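Local coordinates for protein molinate hydrolase (Gulosibacter molinativorax, PDB 4UB9) that hydrolyses the thiocarbamate herbicide molinate and binds zinc, as a member of the amidohydrolase family, at residues A[299-304]-A[325-330]. Numbering follows the deposited sequence.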
loop_
_atom_site.group_PDB
_atom_site.type_symbol
_atom_site.label_atom_id
_atom_site.label_comp_id
_atom_site.label_asym_id
_atom_site.label_seq_id
_atom_site.Cartn_x
_atom_site.Cartn_y
_atom_site.Cartn_z
ATOM N N LEU A 299 32.914 18.936 -7.015
ATOM C CA LEU A 299 32.753 17.510 -7.096
ATOM C C LEU A 299 31.317 17.165 -7.437
ATOM O O LEU A 299 30.388 17.577 -6.766
ATOM C CB LEU A 299 33.196 16.831 -5.797
ATOM C CG LEU A 299 33.107 15.295 -5.833
ATOM C CD1 LEU A 299 34.043 14.707 -6.874
ATOM C CD2 LEU A 299 33.433 14.735 -4.466
ATOM N N MET A 300 31.171 16.327 -8.447
ATOM C CA MET A 300 29.875 15.874 -8.908
ATOM C C MET A 300 29.599 14.417 -8.482
ATOM O O MET A 300 30.173 13.464 -9.015
ATOM C CB MET A 300 29.814 16.044 -10.423
ATOM C CG MET A 300 29.856 17.521 -10.781
ATOM S SD MET A 300 29.933 17.842 -12.536
ATOM C CE MET A 300 31.586 17.228 -12.853
ATOM N N ILE A 301 28.679 14.260 -7.543
ATOM C CA ILE A 301 28.343 12.951 -6.991
ATOM C C ILE A 301 27.505 12.126 -7.976
ATOM O O ILE A 301 26.592 12.630 -8.636
ATOM C CB ILE A 301 27.638 13.067 -5.657
ATOM C CG1 ILE A 301 28.444 13.929 -4.696
ATOM C CG2 ILE A 301 27.400 11.706 -5.032
ATOM C CD1 ILE A 301 29.807 13.385 -4.319
ATOM N N HIS A 302 27.878 10.867 -8.087
ATOM C CA HIS A 302 27.304 9.878 -9.043
ATOM C C HIS A 302 27.006 10.472 -10.400
ATOM O O HIS A 302 25.899 10.449 -10.899
ATOM C CB HIS A 302 26.181 8.995 -8.478
ATOM C CG HIS A 302 25.095 9.730 -7.780
ATOM N ND1 HIS A 302 24.237 10.593 -8.427
ATOM C CD2 HIS A 302 24.654 9.650 -6.501
ATOM C CE1 HIS A 302 23.360 11.068 -7.559
ATOM N NE2 HIS A 302 23.586 10.511 -6.385
ATOM N N ALA A 303 28.069 11.009 -10.972
ATOM C CA ALA A 303 27.984 11.774 -12.190
ATOM C C ALA A 303 27.440 10.939 -13.315
ATOM O O ALA A 303 26.815 11.441 -14.233
ATOM C CB ALA A 303 29.358 12.294 -12.546
ATOM N N THR A 304 27.739 9.655 -13.273
ATOM C CA THR A 304 27.347 8.745 -14.361
ATOM C C THR A 304 25.942 8.191 -14.224
ATOM O O THR A 304 25.499 7.404 -15.064
ATOM C CB THR A 304 28.321 7.542 -14.451
ATOM O OG1 THR A 304 28.521 7.010 -13.135
ATOM C CG2 THR A 304 29.621 8.004 -15.018
ATOM N N TRP A 325 36.185 17.296 -11.351
ATOM C CA TRP A 325 36.123 16.006 -10.707
ATOM C C TRP A 325 34.728 15.400 -10.711
ATOM O O TRP A 325 33.763 15.994 -10.226
ATOM C CB TRP A 325 36.611 16.112 -9.289
ATOM C CG TRP A 325 38.002 16.495 -9.165
ATOM C CD1 TRP A 325 38.463 17.695 -8.765
ATOM C CD2 TRP A 325 39.143 15.675 -9.378
ATOM N NE1 TRP A 325 39.837 17.680 -8.714
ATOM C CE2 TRP A 325 40.279 16.456 -9.102
ATOM C CE3 TRP A 325 39.326 14.360 -9.783
ATOM C CZ2 TRP A 325 41.575 15.977 -9.230
ATOM C CZ3 TRP A 325 40.639 13.864 -9.920
ATOM C CH2 TRP A 325 41.736 14.680 -9.642
ATOM N N SER A 326 34.649 14.184 -11.217
ATOM C CA SER A 326 33.433 13.351 -11.114
ATOM C C SER A 326 33.605 12.218 -10.126
ATOM O O SER A 326 34.587 11.461 -10.242
ATOM C CB SER A 326 33.166 12.715 -12.461
ATOM O OG SER A 326 32.888 13.683 -13.421
ATOM N N GLU A 327 32.707 12.057 -9.154
ATOM C CA GLU A 327 32.660 10.785 -8.452
ATOM C C GLU A 327 31.661 9.911 -9.129
ATOM O O GLU A 327 30.672 10.376 -9.665
ATOM C CB GLU A 327 32.559 10.806 -6.900
ATOM C CG GLU A 327 31.227 10.821 -6.244
ATOM C CD GLU A 327 30.579 9.476 -5.939
ATOM O OE1 GLU A 327 30.663 8.970 -4.799
ATOM O OE2 GLU A 327 29.879 9.001 -6.830
ATOM N N VAL A 328 31.963 8.629 -9.126
ATOM C CA VAL A 328 31.103 7.623 -9.754
ATOM C C VAL A 328 31.001 6.458 -8.820
ATOM O O VAL A 328 31.831 6.304 -7.922
ATOM C CB VAL A 328 31.618 7.136 -11.092
ATOM C CG1 VAL A 328 31.792 8.309 -12.035
ATOM C CG2 VAL A 328 32.929 6.421 -10.913
ATOM N N GLN A 329 29.898 5.735 -8.961
ATOM C CA GLN A 329 29.529 4.663 -7.997
ATOM C C GLN A 329 29.168 3.440 -8.792
ATOM O O GLN A 329 28.039 3.301 -9.249
ATOM C CB GLN A 329 28.381 5.062 -7.092
ATOM C CG GLN A 329 28.829 6.139 -6.124
ATOM C CD GLN A 329 27.718 6.725 -5.289
ATOM O OE1 GLN A 329 26.663 6.123 -5.117
ATOM N NE2 GLN A 329 27.970 7.881 -4.747
ATOM N N PRO A 330 30.170 2.599 -9.042
ATOM C CA PRO A 330 29.970 1.456 -9.858
ATOM C C PRO A 330 29.685 0.221 -9.042
ATOM O O PRO A 330 29.779 0.173 -7.823
ATOM C CB PRO A 330 31.316 1.316 -10.528
ATOM C CG PRO A 330 32.244 1.628 -9.404
ATOM C CD PRO A 330 31.593 2.763 -8.684
HETATM O O HOH W 1 27.957 7.077 -10.594
#
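Two neighbouring parallel strands of the amidohydrolase TIM barrel, 299-301 and 326-328, meet here in a beta-alpha-beta unit whose crossover carries helix 313-322. Met300 is bridged to Ser326: Met300 N donates to Trp325 O in the plane of that carbonyl (3.2 Å), and Glu327 N returns a bond to Met300 O (2.9 Å) from above the carbonyl plane. Past Ile301 the backbone turns at His302, whose positive phi directs Ala303 N nearly along the C=O axis of Glu327 O (3.0 Å). Strand 279-282 borders 299-301 and strand 368-370 borders 326-328, so the pair lies inside the barrel wall.

The Glu327 side chain runs forward alongside strand 299-301, from Leu299 to His302. Its CB lies near Leu299 CD1, the tip of a side chain that also reaches Trp325 CB. Glu327 CG, between backbone N and carbonyl carbon (chi1 90°), presses on Ile301 CD1 (3.5 Å), and the bend at chi2 (89°) carries CD past Ile301 CG2. At the tip, Glu327 OE2 receives His302 N (3.0 Å) from above the carboxylate plane, while Glu327 OE1 takes a straighter bond from Gln329 NE2 (2.9 Å); a weak bond from the same NE2 reaches OE2. An alanine at Glu327 would remove the acceptor of His302 N and would probably loosen both the turn bearing this zinc ligand and the Gln329 amide.

His302 NE2 binds zinc together with His282. The Gln329 amide stands almost perpendicular to the imidazole (85°), its NE2 near the ring edge at CD2. On the Ala303 side, Thr304 OG1, also hydrogen-bonded to Asp358, packs against Val328 CG1 and accepts from a water whose O lies 2.6 Å away and which in turn accepts from Gln329 N.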